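Isomerase/lactonizing enzyme (Agrobacterium tumefaciens, PDB 1RVK) is of unknown function but binds magnesium and, as a member of the enolase superfamily, probably abstracts a proton next to a carboxylate to give a metal-stabilised enolate. Local coordinates at residues H171-P176 / K184-A189; A207-S212 / I231-D236; G256-A261 / I278-V283. All blocks are in the same frame, centred on the assembly; numbering follows the deposited sequence.

Contact 1. Residues H171-P176 / K184-A189; sequences HTWMPP and KMDLKA
The carboxylate of Asp186, on the helix, and Thr172, on the loop, share a water that binds Asp186 OD1 at 2.6 Å and Thr172 OG1 at 2.7 Å. The same water lies 2.8 Å from Trp173 O, and a second water stands between Trp173 O and Asp186 OD2. The Trp173 carbonyl oxygen thus has two waters beside it, one for each carboxylate oxygen, while OD1 is also hydrogen-bonded to Tyr211 OH. Asp186 OD2 also packs against Thr172 CB at 3.2 Å. With chi1 at 41°, Thr172 OG1 sits between its backbone N and carbonyl carbon, where it reaches the first water.

Trp173 adds the benzene part of its indole. The ring lies nearly coplanar with the Asp186 carboxylate, 16° between the planes, and presents its CE3 edge to OD2 at 3.6 Å. Met185, a selenomethionine, bends at chi2 and chi3, and its CE lies over one face of the indole. Ala189 CB, one helical turn on from Met185, approaches obliquely, 3.8 Å from Trp173 CZ3. Trp179 and Tyr153 also meet the indole.

The contact joins the loop after strand 167-171 to the helix that follows in the barrel. Its buried carboxylate is served by waters and a tyrosine hydroxyl, and no lysine of the helix segment meets it within this contact; the aromatic C-H edge beside OD2 is electrostatically compatible with a negative charge there.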
ATOM      1  N   HIS A 171      -2.496  -0.817 -13.689  1.00 13.97           N
ATOM      2  CA  HIS A 171      -1.310  -1.639 -13.472  1.00 13.76           C
ATOM      3  C   HIS A 171      -1.464  -2.463 -14.746  1.00 14.46           C
ATOM      4  O   HIS A 171      -2.490  -3.121 -14.924  1.00 14.09           O
ATOM      5  CB  HIS A 171      -1.428  -2.563 -12.250  1.00 13.15           C
ATOM      6  CG  HIS A 171      -1.174  -1.882 -10.940  1.00 14.75           C
ATOM      7  ND1 HIS A 171      -2.157  -1.216 -10.242  1.00 14.54           N
ATOM      8  CD2 HIS A 171      -0.045  -1.771 -10.196  1.00 16.86           C
ATOM      9  CE1 HIS A 171      -1.648  -0.725  -9.124  1.00 14.60           C
ATOM     10  NE2 HIS A 171      -0.369  -1.047  -9.073  1.00 13.99           N
ATOM     11  N   THR A 172      -0.487  -2.413 -15.645  1.00 12.29           N
ATOM     12  CA  THR A 172      -0.614  -3.157 -16.890  1.00 14.09           C
ATOM     13  C   THR A 172      -0.067  -4.584 -16.849  1.00 13.20           C
ATOM     14  O   THR A 172       0.199  -5.116 -15.772  1.00 15.05           O
ATOM     15  CB  THR A 172      -0.012  -2.349 -18.063  1.00 15.27           C
ATOM     16  OG1 THR A 172       1.212  -1.726 -17.651  1.00 15.41           O
ATOM     17  CG2 THR A 172      -0.993  -1.264 -18.497  1.00 16.27           C
ATOM     18  N   TRP A 173       0.086  -5.205 -18.014  1.00 14.25           N
ATOM     19  CA  TRP A 173       0.541  -6.597 -18.098  1.00 13.64           C
ATOM     20  C   TRP A 173       1.994  -6.870 -17.730  1.00 15.10           C
ATOM     21  O   TRP A 173       2.909  -6.173 -18.176  1.00 14.85           O
ATOM     22  CB  TRP A 173       0.271  -7.139 -19.500  1.00 15.21           C
ATOM     23  CG  TRP A 173      -1.177  -7.109 -19.878  1.00 13.68           C
ATOM     24  CD1 TRP A 173      -2.117  -8.071 -19.622  1.00 12.10           C
ATOM     25  CD2 TRP A 173      -1.854  -6.063 -20.582  1.00 12.50           C
ATOM     26  NE1 TRP A 173      -3.337  -7.686 -20.127  1.00 11.50           N
ATOM     27  CE2 TRP A 173      -3.205  -6.457 -20.719  1.00 12.64           C
ATOM     28  CE3 TRP A 173      -1.451  -4.829 -21.111  1.00 13.42           C
ATOM     29  CZ2 TRP A 173      -4.158  -5.661 -21.363  1.00 12.57           C
ATOM     30  CZ3 TRP A 173      -2.400  -4.034 -21.754  1.00 12.92           C
ATOM     31  CH2 TRP A 173      -3.739  -4.457 -21.873  1.00 13.66           C
HETATM   32  N   MSE A 174       2.195  -7.918 -16.935  1.00 13.27           N
HETATM   33  CA  MSE A 174       3.525  -8.307 -16.488  1.00 13.58           C
HETATM   34  C   MSE A 174       3.664  -9.827 -16.473  1.00 15.07           C
HETATM   35  O   MSE A 174       2.682 -10.546 -16.288  1.00 15.02           O
HETATM   36  CB  MSE A 174       3.769  -7.769 -15.074  1.00 13.97           C
HETATM   37  CG  MSE A 174       3.550  -6.271 -14.928  1.00 11.39           C
HETATM   38 SE   MSE A 174       3.895  -5.661 -13.126  1.00 18.61          SE
HETATM   39  CE  MSE A 174       2.852  -4.041 -13.165  1.00 14.54           C
ATOM     40  N   PRO A 175       4.886 -10.341 -16.681  1.00 15.81           N
ATOM     41  CA  PRO A 175       5.007 -11.802 -16.647  1.00 18.11           C
ATOM     42  C   PRO A 175       4.587 -12.274 -15.251  1.00 20.23           C
ATOM     43  O   PRO A 175       4.654 -11.510 -14.288  1.00 17.92           O
ATOM     44  CB  PRO A 175       6.489 -12.038 -16.945  1.00 20.72           C
ATOM     45  CG  PRO A 175       7.149 -10.760 -16.508  1.00 22.14           C
ATOM     46  CD  PRO A 175       6.181  -9.702 -16.962  1.00 17.99           C
ATOM     47  N   PRO A 176       4.175 -13.543 -15.112  1.00 21.40           N
ATOM     48  CA  PRO A 176       4.086 -14.602 -16.120  1.00 23.25           C
ATOM     49  C   PRO A 176       3.051 -14.505 -17.247  1.00 24.01           C
ATOM     50  O   PRO A 176       2.774 -15.511 -17.900  1.00 24.50           O
ATOM     51  CB  PRO A 176       3.903 -15.858 -15.271  1.00 23.34           C
ATOM     52  CG  PRO A 176       3.100 -15.358 -14.127  1.00 23.40           C
ATOM     53  CD  PRO A 176       3.790 -14.058 -13.786  1.00 23.00           C
ATOM     54  N   LYS A 184       3.899  -1.300 -26.297  1.00 14.79           N
ATOM     55  CA  LYS A 184       2.806  -0.920 -27.180  1.00 15.59           C
ATOM     56  C   LYS A 184       1.446  -1.296 -26.602  1.00 15.06           C
ATOM     57  O   LYS A 184       0.495  -0.528 -26.717  1.00 14.88           O
ATOM     58  CB  LYS A 184       2.987  -1.549 -28.562  1.00 18.26           C
ATOM     59  CG  LYS A 184       4.122  -0.922 -29.350  1.00 22.98           C
ATOM     60  CD  LYS A 184       4.245  -1.526 -30.736  1.00 26.89           C
ATOM     61  CE  LYS A 184       5.332  -0.824 -31.539  1.00 31.38           C
ATOM     62  NZ  LYS A 184       6.661  -0.912 -30.870  1.00 32.58           N
HETATM   63  N   MSE A 185       1.354  -2.471 -25.984  1.00 15.64           N
HETATM   64  CA  MSE A 185       0.094  -2.908 -25.388  1.00 15.74           C
HETATM   65  C   MSE A 185      -0.261  -2.012 -24.210  1.00 14.84           C
HETATM   66  O   MSE A 185      -1.412  -1.605 -24.055  1.00 14.93           O
HETATM   67  CB  MSE A 185       0.190  -4.364 -24.915  1.00 17.36           C
HETATM   68  CG  MSE A 185       0.119  -5.394 -26.029  1.00 18.58           C
HETATM   69 SE   MSE A 185      -1.595  -5.372 -26.941  1.00 28.75          SE
HETATM   70  CE  MSE A 185      -2.623  -6.380 -25.669  1.00 23.73           C
ATOM     71  N   ASP A 186       0.731  -1.707 -23.378  1.00 13.90           N
ATOM     72  CA  ASP A 186       0.511  -0.842 -22.223  1.00 12.83           C
ATOM     73  C   ASP A 186      -0.052   0.504 -22.672  1.00 13.32           C
ATOM     74  O   ASP A 186      -0.993   1.028 -22.071  1.00 13.20           O
ATOM     75  CB  ASP A 186       1.829  -0.620 -21.472  1.00 13.84           C
ATOM     76  CG  ASP A 186       2.334  -1.877 -20.789  1.00 15.37           C
ATOM     77  OD1 ASP A 186       3.450  -1.838 -20.220  1.00 15.21           O
ATOM     78  OD2 ASP A 186       1.621  -2.903 -20.811  1.00 13.99           O
ATOM     79  N   LEU A 187       0.523   1.065 -23.731  1.00 13.49           N
ATOM     80  CA  LEU A 187       0.062   2.352 -24.237  1.00 13.54           C
ATOM     81  C   LEU A 187      -1.348   2.262 -24.809  1.00 14.82           C
ATOM     82  O   LEU A 187      -2.117   3.214 -24.700  1.00 12.70           O
ATOM     83  CB  LEU A 187       1.025   2.893 -25.296  1.00 15.07           C
ATOM     84  CG  LEU A 187       2.333   3.474 -24.751  1.00 17.14           C
ATOM     85  CD1 LEU A 187       3.273   3.823 -25.895  1.00 17.14           C
ATOM     86  CD2 LEU A 187       2.022   4.704 -23.917  1.00 17.77           C
ATOM     87  N   LYS A 188      -1.688   1.128 -25.418  1.00 14.56           N
ATOM     88  CA  LYS A 188      -3.033   0.959 -25.969  1.00 16.32           C
ATOM     89  C   LYS A 188      -4.055   0.953 -24.841  1.00 14.94           C
ATOM     90  O   LYS A 188      -5.156   1.482 -24.984  1.00 14.15           O
ATOM     91  CB  LYS A 188      -3.162  -0.349 -26.750  1.00 16.75           C
ATOM     92  CG  LYS A 188      -2.478  -0.363 -28.108  1.00 22.33           C
ATOM     93  CD  LYS A 188      -2.972  -1.550 -28.926  1.00 24.93           C
ATOM     94  CE  LYS A 188      -2.047  -1.872 -30.088  1.00 30.25           C
ATOM     95  NZ  LYS A 188      -0.762  -2.472 -29.618  1.00 34.89           N
ATOM     96  N   ALA A 189      -3.692   0.338 -23.720  1.00 14.71           N
ATOM     97  CA  ALA A 189      -4.589   0.287 -22.570  1.00 12.83           C
ATOM     98  C   ALA A 189      -4.800   1.700 -22.046  1.00 14.49           C
ATOM     99  O   ALA A 189      -5.925   2.108 -21.762  1.00 13.42           O
ATOM    100  CB  ALA A 189      -3.998  -0.591 -21.478  1.00 14.03           C
TER
HETATM  101  O   HOH W   1       3.265  -3.356 -18.142  1.00 15.71           O
HETATM  102  O   HOH W   2       2.741  -5.359 -20.840  1.00 15.47           O

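Contact 2. Residues A207-S212 / I231-D236; sequences AFHWYS and IEEPMD. With MG (magnesium ion), chain B.
Glu233 holds CG anti to its backbone N (chi1 -168°) and stays extended through CD, which brings CD to His209. On His209, CG sits beside the backbone N, anti to the carbonyl carbon, and the two side chains cross obliquely, with His209 ND1 3.8 Å from Glu233 CD. The imidazole and carboxylate planes are well short of parallel, and Glu233 O lies at the ring edge. His209 CA also directs its C-H at Glu233 O, 3.3 Å away.

The backbones are joined by one direct hydrogen bond, Tyr211 N to Pro234 O, at 3.0 Å and bent to 133° at the hydrogen. Three waters supply further links: one spans Ala207 N and Glu232 O, a second lies between His209 O and Glu233 OE1, a third spans Tyr211 O and Asp236 N. At the outer end, Trp210 CD1 turns its edge to Asp236 OD1, 3.7 Å away, with ring and carboxylate planes nearly perpendicular at 88°.

Glu232, the last residue of its strand, carries the contact into the metal site: OE2 binds magnesium at 2.2 Å, while OE1 forms a salt bridge with Lys169. Glu233 supports the site from the second shell. Its OE2 accepts from a magnesium-bound water at 2.5 Å, and its OE1 is hydrogen-bonded to Ser259 OG. Such a short bond would be consistent with polarisation of that water by the cation, and it ties the loops at the strand ends to the metal's hydration shell.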
ATOM      1  N   ALA A 207       3.307   0.526 -14.666  1.00 12.55           N
ATOM      2  CA  ALA A 207       3.613  -0.567 -15.582  1.00 13.56           C
ATOM      3  C   ALA A 207       4.683  -1.520 -15.074  1.00 12.59           C
ATOM      4  O   ALA A 207       5.164  -1.386 -13.953  1.00 12.20           O
ATOM      5  CB  ALA A 207       4.027   0.005 -16.932  1.00 14.91           C
ATOM      6  N   PHE A 208       5.029  -2.495 -15.909  1.00 12.44           N
ATOM      7  CA  PHE A 208       6.067  -3.484 -15.606  1.00 13.11           C
ATOM      8  C   PHE A 208       7.215  -2.777 -14.869  1.00 13.31           C
ATOM      9  O   PHE A 208       7.813  -1.839 -15.389  1.00 12.53           O
ATOM     10  CB  PHE A 208       6.535  -4.100 -16.927  1.00 12.15           C
ATOM     11  CG  PHE A 208       7.663  -5.070 -16.791  1.00 13.07           C
ATOM     12  CD1 PHE A 208       8.918  -4.761 -17.310  1.00 13.49           C
ATOM     13  CD2 PHE A 208       7.470  -6.310 -16.190  1.00 14.31           C
ATOM     14  CE1 PHE A 208       9.964  -5.680 -17.234  1.00 15.18           C
ATOM     15  CE2 PHE A 208       8.510  -7.232 -16.108  1.00 14.92           C
ATOM     16  CZ  PHE A 208       9.758  -6.917 -16.631  1.00 14.17           C
ATOM     17  N   HIS A 209       7.521  -3.241 -13.659  1.00 12.02           N
ATOM     18  CA  HIS A 209       8.536  -2.620 -12.804  1.00 12.71           C
ATOM     19  C   HIS A 209      10.010  -2.768 -13.167  1.00 12.52           C
ATOM     20  O   HIS A 209      10.868  -2.313 -12.408  1.00 13.24           O
ATOM     21  CB  HIS A 209       8.373  -3.121 -11.367  1.00 12.90           C
ATOM     22  CG  HIS A 209       6.953  -3.219 -10.908  1.00 14.91           C
ATOM     23  ND1 HIS A 209       6.121  -2.126 -10.811  1.00 16.37           N
ATOM     24  CD2 HIS A 209       6.230  -4.282 -10.480  1.00 14.90           C
ATOM     25  CE1 HIS A 209       4.946  -2.509 -10.342  1.00 16.03           C
ATOM     26  NE2 HIS A 209       4.986  -3.813 -10.133  1.00 14.34           N
ATOM     27  N   TRP A 210      10.320  -3.385 -14.303  1.00 12.80           N
ATOM     28  CA  TRP A 210      11.718  -3.588 -14.667  1.00 12.50           C
ATOM     29  C   TRP A 210      12.060  -3.288 -16.127  1.00 13.02           C
ATOM     30  O   TRP A 210      12.960  -3.915 -16.696  1.00 11.82           O
ATOM     31  CB  TRP A 210      12.125  -5.032 -14.352  1.00 14.08           C
ATOM     32  CG  TRP A 210      11.846  -5.478 -12.941  1.00 13.65           C
ATOM     33  CD1 TRP A 210      12.704  -5.435 -11.881  1.00 14.48           C
ATOM     34  CD2 TRP A 210      10.635  -6.072 -12.455  1.00 14.26           C
ATOM     35  NE1 TRP A 210      12.106  -5.976 -10.763  1.00 16.28           N
ATOM     36  CE2 TRP A 210      10.835  -6.373 -11.089  1.00 14.27           C
ATOM     37  CE3 TRP A 210       9.401  -6.380 -13.042  1.00 14.81           C
ATOM     38  CZ2 TRP A 210       9.846  -6.969 -10.299  1.00 14.36           C
ATOM     39  CZ3 TRP A 210       8.415  -6.972 -12.257  1.00 16.39           C
ATOM     40  CH2 TRP A 210       8.646  -7.260 -10.899  1.00 15.23           C
ATOM     41  N   TYR A 211      11.352  -2.343 -16.740  1.00 12.43           N
ATOM     42  CA  TYR A 211      11.640  -1.981 -18.131  1.00 11.55           C
ATOM     43  C   TYR A 211      13.025  -1.357 -18.230  1.00 11.13           C
ATOM     44  O   TYR A 211      13.496  -0.716 -17.293  1.00 10.97           O
ATOM     45  CB  TYR A 211      10.639  -0.944 -18.650  1.00 11.73           C
ATOM     46  CG  TYR A 211       9.369  -1.496 -19.260  1.00 12.34           C
ATOM     47  CD1 TYR A 211       8.124  -1.029 -18.842  1.00 12.55           C
ATOM     48  CD2 TYR A 211       9.412  -2.439 -20.289  1.00 11.56           C
ATOM     49  CE1 TYR A 211       6.947  -1.485 -19.433  1.00 12.64           C
ATOM     50  CE2 TYR A 211       8.239  -2.904 -20.889  1.00 13.76           C
ATOM     51  CZ  TYR A 211       7.011  -2.417 -20.453  1.00 14.25           C
ATOM     52  OH  TYR A 211       5.849  -2.849 -21.039  1.00 14.90           O
ATOM     53  N   SER A 212      13.669  -1.545 -19.377  1.00 11.09           N
ATOM     54  CA  SER A 212      14.979  -0.953 -19.623  1.00 11.56           C
ATOM     55  C   SER A 212      14.763   0.557 -19.750  1.00 12.05           C
ATOM     56  O   SER A 212      13.629   1.015 -19.854  1.00 12.19           O
ATOM     57  CB  SER A 212      15.544  -1.481 -20.936  1.00 13.29           C
ATOM     58  OG  SER A 212      14.689  -1.123 -22.012  1.00 13.00           O
ATOM     59  N   ILE A 231       3.750   8.564 -13.947  1.00 10.74           N
ATOM     60  CA  ILE A 231       4.204   7.260 -14.394  1.00 11.23           C
ATOM     61  C   ILE A 231       4.864   6.710 -13.136  1.00 12.31           C
ATOM     62  O   ILE A 231       5.662   7.393 -12.493  1.00 12.66           O
ATOM     63  CB  ILE A 231       5.206   7.376 -15.579  1.00 12.65           C
ATOM     64  CG1 ILE A 231       5.653   5.978 -16.015  1.00 13.81           C
ATOM     65  CG2 ILE A 231       6.382   8.260 -15.200  1.00 13.10           C
ATOM     66  CD1 ILE A 231       6.541   5.974 -17.246  1.00 15.76           C
ATOM     67  N   GLU A 232       4.502   5.487 -12.773  1.00 11.57           N
ATOM     68  CA  GLU A 232       4.999   4.873 -11.550  1.00 11.23           C
ATOM     69  C   GLU A 232       5.865   3.627 -11.736  1.00  9.46           C
ATOM     70  O   GLU A 232       5.478   2.687 -12.421  1.00 10.78           O
ATOM     71  CB  GLU A 232       3.791   4.533 -10.674  1.00 12.71           C
ATOM     72  CG  GLU A 232       4.092   3.966  -9.295  1.00 10.20           C
ATOM     73  CD  GLU A 232       2.817   3.737  -8.514  1.00 12.99           C
ATOM     74  OE1 GLU A 232       1.855   4.511  -8.697  1.00 11.97           O
ATOM     75  OE2 GLU A 232       2.770   2.794  -7.712  1.00 12.92           O
ATOM     76  N   GLU A 233       7.037   3.647 -11.105  1.00 11.55           N
ATOM     77  CA  GLU A 233       7.989   2.533 -11.119  1.00 11.21           C
ATOM     78  C   GLU A 233       8.084   1.771 -12.441  1.00 11.02           C
ATOM     79  O   GLU A 233       7.793   0.580 -12.504  1.00 10.65           O
ATOM     80  CB  GLU A 233       7.635   1.564  -9.976  1.00 11.98           C
ATOM     81  CG  GLU A 233       8.688   0.503  -9.678  1.00 12.91           C
ATOM     82  CD  GLU A 233       8.415  -0.271  -8.389  1.00 14.32           C
ATOM     83  OE1 GLU A 233       9.266  -1.107  -8.017  1.00 13.68           O
ATOM     84  OE2 GLU A 233       7.360  -0.052  -7.748  1.00 12.76           O
ATOM     85  N   PRO A 234       8.511   2.446 -13.518  1.00 10.66           N
ATOM     86  CA  PRO A 234       8.609   1.721 -14.789  1.00 10.81           C
ATOM     87  C   PRO A 234       9.952   1.013 -14.963  1.00 11.91           C
ATOM     88  O   PRO A 234      10.142   0.267 -15.922  1.00 13.05           O
ATOM     89  CB  PRO A 234       8.401   2.823 -15.819  1.00 10.68           C
ATOM     90  CG  PRO A 234       9.125   3.974 -15.185  1.00 11.58           C
ATOM     91  CD  PRO A 234       8.690   3.895 -13.722  1.00  9.36           C
HETATM   92  N   MSE A 235      10.881   1.253 -14.041  1.00 10.35           N
HETATM   93  CA  MSE A 235      12.209   0.639 -14.115  1.00 11.51           C
HETATM   94  C   MSE A 235      12.619   0.090 -12.751  1.00 10.84           C
HETATM   95  O   MSE A 235      12.003   0.407 -11.740  1.00 10.73           O
HETATM   96  CB  MSE A 235      13.245   1.673 -14.575  1.00 10.88           C
HETATM   97  CG  MSE A 235      12.900   2.390 -15.880  1.00 12.21           C
HETATM   98 SE   MSE A 235      14.182   3.804 -16.293  1.00 15.87          SE
HETATM   99  CE  MSE A 235      13.849   4.926 -14.751  1.00 19.17           C
ATOM    100  N   ASP A 236      13.663  -0.735 -12.727  1.00 10.98           N
ATOM    101  CA  ASP A 236      14.141  -1.312 -11.475  1.00 11.46           C
ATOM    102  C   ASP A 236      14.560  -0.181 -10.537  1.00 11.78           C
ATOM    103  O   ASP A 236      15.537   0.527 -10.797  1.00 11.60           O
ATOM    104  CB  ASP A 236      15.321  -2.255 -11.754  1.00 11.35           C
ATOM    105  CG  ASP A 236      15.687  -3.107 -10.551  1.00 13.98           C
ATOM    106  OD1 ASP A 236      16.086  -4.278 -10.748  1.00 14.80           O
ATOM    107  OD2 ASP A 236      15.584  -2.608  -9.413  1.00 12.10           O
TER
HETATM  108 MG    MG B 999       3.026   0.653  -7.473  1.00 14.47          MG
HETATM  109  O   HOH W   3       4.877   2.898 -15.063  1.00 27.42           O
HETATM  110  O   HOH W   4      11.424  -1.788  -9.499  1.00 16.77           O
HETATM  111  O   HOH W   5      15.286  -1.150 -15.188  1.00 12.57           O
HETATM  112  O   HOH W   6       5.043   0.540  -8.425  1.00 11.49           O
HETATM  113  O   HOH W   7       3.116  -1.561  -6.903  1.00 14.16           O
HETATM  114  O   HOH W   8       0.812   0.532  -6.887  1.00 15.25           O

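Contact 3. Residues G256-A261 / I278-V283; sequences GPESAA and ILRTGV. With MG (magnesium ion), chain B.
Glu258 OE1 binds magnesium at 2.1 Å and is gripped at the same time by Arg280, whose NE and NH1 both converge on this one oxygen. The NE bond is the shorter and straighter, 3.0 Å to OE1 with 160° at the hydrogen, and reaches the anti side of the carboxylate; NH1, at 3.3 Å from OE1, comes from above the carboxylate plane. OE1 itself lies at the guanidinium edge, in its plane, and the two flat groups are turned 60° apart. Glu258 OE2 takes a 2.6 Å hydrogen bond from a magnesium-bound water. Asp206 and Glu232 complete the protein ligands. Arg280 NH1 is shared between Glu258 and Glu329, and a longer, weak ion pair runs from NE to Glu232.

Farther out, Glu258 and Arg280 run side by side in the same direction, with Glu258 CB 3.7 Å from Arg280 CD. Behind them Gly256 N bonds to Ile278 O at 3.0 Å, Leu279 CA meets Gly256 O through a C-H contact, and Pro257, which follows a cis peptide, rests its CD against Leu279 CD1.

Strands 254-256 and 278-281 are parallel neighbours in the barrel of the enolase superfamily, connected in sequence by helix 263-272 in a beta-alpha-beta crossover; Pro257 and Leu279 touch that helix, and strand 306-308 continues the sheet beyond 278-281.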
ATOM      1  N   GLY A 256       7.999   8.002  -7.106  1.00 13.09           N
ATOM      2  CA  GLY A 256       8.751   6.897  -6.544  1.00 13.00           C
ATOM      3  C   GLY A 256       9.594   7.346  -5.366  1.00 12.85           C
ATOM      4  O   GLY A 256       9.589   8.524  -5.022  1.00 12.37           O
ATOM      5  N   PRO A 257      10.315   6.426  -4.708  1.00 11.99           N
ATOM      6  CA  PRO A 257      10.359   4.998  -5.013  1.00 12.33           C
ATOM      7  C   PRO A 257       9.342   4.247  -4.162  1.00 12.62           C
ATOM      8  O   PRO A 257       9.141   4.580  -2.996  1.00 12.60           O
ATOM      9  CB  PRO A 257      11.788   4.629  -4.655  1.00 11.38           C
ATOM     10  CG  PRO A 257      12.018   5.449  -3.413  1.00 12.11           C
ATOM     11  CD  PRO A 257      11.350   6.787  -3.718  1.00 11.97           C
ATOM     12  N   GLU A 258       8.695   3.238  -4.736  1.00 12.71           N
ATOM     13  CA  GLU A 258       7.725   2.483  -3.958  1.00 12.67           C
ATOM     14  C   GLU A 258       8.330   1.294  -3.228  1.00 13.05           C
ATOM     15  O   GLU A 258       8.175   1.164  -2.013  1.00 13.87           O
ATOM     16  CB  GLU A 258       6.585   1.963  -4.834  1.00 13.65           C
ATOM     17  CG  GLU A 258       5.541   1.216  -4.014  1.00 11.81           C
ATOM     18  CD  GLU A 258       4.503   0.533  -4.863  1.00 14.18           C
ATOM     19  OE1 GLU A 258       3.814   1.236  -5.622  1.00 11.64           O
ATOM     20  OE2 GLU A 258       4.372  -0.703  -4.766  1.00 12.75           O
ATOM     21  N   SER A 259       9.024   0.434  -3.969  1.00 13.83           N
ATOM     22  CA  SER A 259       9.593  -0.783  -3.401  1.00 15.04           C
ATOM     23  C   SER A 259      11.022  -0.726  -2.880  1.00 15.44           C
ATOM     24  O   SER A 259      11.432  -1.604  -2.127  1.00 16.83           O
ATOM     25  CB  SER A 259       9.483  -1.925  -4.420  1.00 15.41           C
ATOM     26  OG  SER A 259      10.264  -1.666  -5.575  1.00 15.18           O
ATOM     27  N   ALA A 260      11.780   0.289  -3.273  1.00 15.80           N
ATOM     28  CA  ALA A 260      13.167   0.405  -2.829  1.00 17.49           C
ATOM     29  C   ALA A 260      13.299   0.316  -1.307  1.00 18.73           C
ATOM     30  O   ALA A 260      12.460   0.831  -0.570  1.00 16.55           O
ATOM     31  CB  ALA A 260      13.766   1.716  -3.331  1.00 18.04           C
ATOM     32  N   ALA A 261      14.355  -0.348  -0.845  1.00 19.77           N
ATOM     33  CA  ALA A 261      14.603  -0.481   0.587  1.00 20.99           C
ATOM     34  C   ALA A 261      15.227   0.819   1.090  1.00 21.90           C
ATOM     35  O   ALA A 261      15.348   1.785   0.337  1.00 22.65           O
ATOM     36  CB  ALA A 261      15.545  -1.651   0.849  1.00 23.55           C
ATOM     37  N   ILE A 278       7.588  13.326  -7.678  1.00 10.82           N
ATOM     38  CA  ILE A 278       6.638  13.088  -6.592  1.00 10.58           C
ATOM     39  C   ILE A 278       7.233  11.919  -5.814  1.00 10.71           C
ATOM     40  O   ILE A 278       7.646  10.926  -6.412  1.00 10.54           O
ATOM     41  CB  ILE A 278       5.254  12.659  -7.131  1.00 11.75           C
ATOM     42  CG1 ILE A 278       4.692  13.726  -8.073  1.00 12.78           C
ATOM     43  CG2 ILE A 278       4.296  12.418  -5.973  1.00 11.69           C
ATOM     44  CD1 ILE A 278       3.457  13.270  -8.839  1.00 13.34           C
ATOM     45  N   LEU A 279       7.286  12.032  -4.491  1.00 10.48           N
ATOM     46  CA  LEU A 279       7.848  10.962  -3.678  1.00  9.91           C
ATOM     47  C   LEU A 279       6.795   9.890  -3.418  1.00 10.90           C
ATOM     48  O   LEU A 279       5.598  10.116  -3.612  1.00 11.22           O
ATOM     49  CB  LEU A 279       8.345  11.527  -2.343  1.00 12.11           C
ATOM     50  CG  LEU A 279       9.325  10.671  -1.533  1.00 12.10           C
ATOM     51  CD1 LEU A 279      10.624  10.500  -2.321  1.00 15.25           C
ATOM     52  CD2 LEU A 279       9.598  11.337  -0.179  1.00 13.39           C
ATOM     53  N   ARG A 280       7.240   8.713  -2.997  1.00 10.55           N
ATOM     54  CA  ARG A 280       6.306   7.639  -2.688  1.00  9.78           C
ATOM     55  C   ARG A 280       6.763   6.947  -1.416  1.00 11.62           C
ATOM     56  O   ARG A 280       7.959   6.866  -1.129  1.00 12.76           O
ATOM     57  CB  ARG A 280       6.225   6.627  -3.834  1.00 11.92           C
ATOM     58  CG  ARG A 280       5.082   5.605  -3.697  1.00 11.87           C
ATOM     59  CD  ARG A 280       4.660   5.131  -5.086  1.00 11.21           C
ATOM     60  NE  ARG A 280       3.584   4.139  -5.132  1.00 11.06           N
ATOM     61  CZ  ARG A 280       2.315   4.353  -4.787  1.00 12.90           C
ATOM     62  NH1 ARG A 280       1.427   3.371  -4.899  1.00 12.90           N
ATOM     63  NH2 ARG A 280       1.929   5.530  -4.311  1.00 13.80           N
ATOM     64  N   THR A 281       5.798   6.483  -0.636  1.00 11.01           N
ATOM     65  CA  THR A 281       6.084   5.777   0.598  1.00 11.59           C
ATOM     66  C   THR A 281       4.932   4.809   0.787  1.00 13.19           C
ATOM     67  O   THR A 281       4.037   4.728  -0.054  1.00 12.77           O
ATOM     68  CB  THR A 281       6.152   6.735   1.811  1.00 12.24           C
ATOM     69  OG1 THR A 281       6.662   6.028   2.949  1.00 14.26           O
ATOM     70  CG2 THR A 281       4.765   7.286   2.147  1.00 12.01           C
ATOM     71  N   GLY A 282       4.963   4.071   1.887  1.00 13.17           N
ATOM     72  CA  GLY A 282       3.907   3.122   2.172  1.00 13.56           C
ATOM     73  C   GLY A 282       4.254   2.480   3.493  1.00 13.40           C
ATOM     74  O   GLY A 282       5.428   2.230   3.760  1.00 12.80           O
ATOM     75  N   VAL A 283       3.253   2.219   4.324  1.00 12.90           N
ATOM     76  CA  VAL A 283       3.516   1.611   5.623  1.00 13.00           C
ATOM     77  C   VAL A 283       4.308   0.314   5.496  1.00 14.38           C
ATOM     78  O   VAL A 283       5.280   0.100   6.226  1.00 13.07           O
ATOM     79  CB  VAL A 283       2.204   1.353   6.387  1.00 13.35           C
ATOM     80  CG1 VAL A 283       2.481   0.562   7.654  1.00 13.58           C
ATOM     81  CG2 VAL A 283       1.552   2.686   6.735  1.00 13.74           C
TER
HETATM   82 MG    MG B 999       3.026   0.653  -7.473  1.00 14.47          MG
HETATM   83  O   HOH W   7       3.116  -1.561  -6.903  1.00 14.16           O
HETATM   84  O   HOH W   6       5.043   0.540  -8.425  1.00 11.49           O
HETATM   85  O   HOH W   8       0.812   0.532  -6.887  1.00 15.25           O

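How the contacts relate
All three contacts lie in the barrel domain and involve loops that follow its strands, but they differ in burial and chemistry. Contacts 1 and 3 are buried, whereas contact 2 is partly open at its Trp210 and Ser212 end. Contact 1 joins a loop to its own following helix; contacts 2 and 3 each join segments from neighbouring strands, and both reach the same magnesium ion. Waters, an aromatic edge and the Tyr211 hydroxyl of contact 2 meet the acid of contact 1, while magnesium and Arg280 meet that of contact 3 and would offset its charge. Contact 2 also touches contact 1 through Phe208 against Pro175, and contact 3 where Glu232 and Glu258 come close.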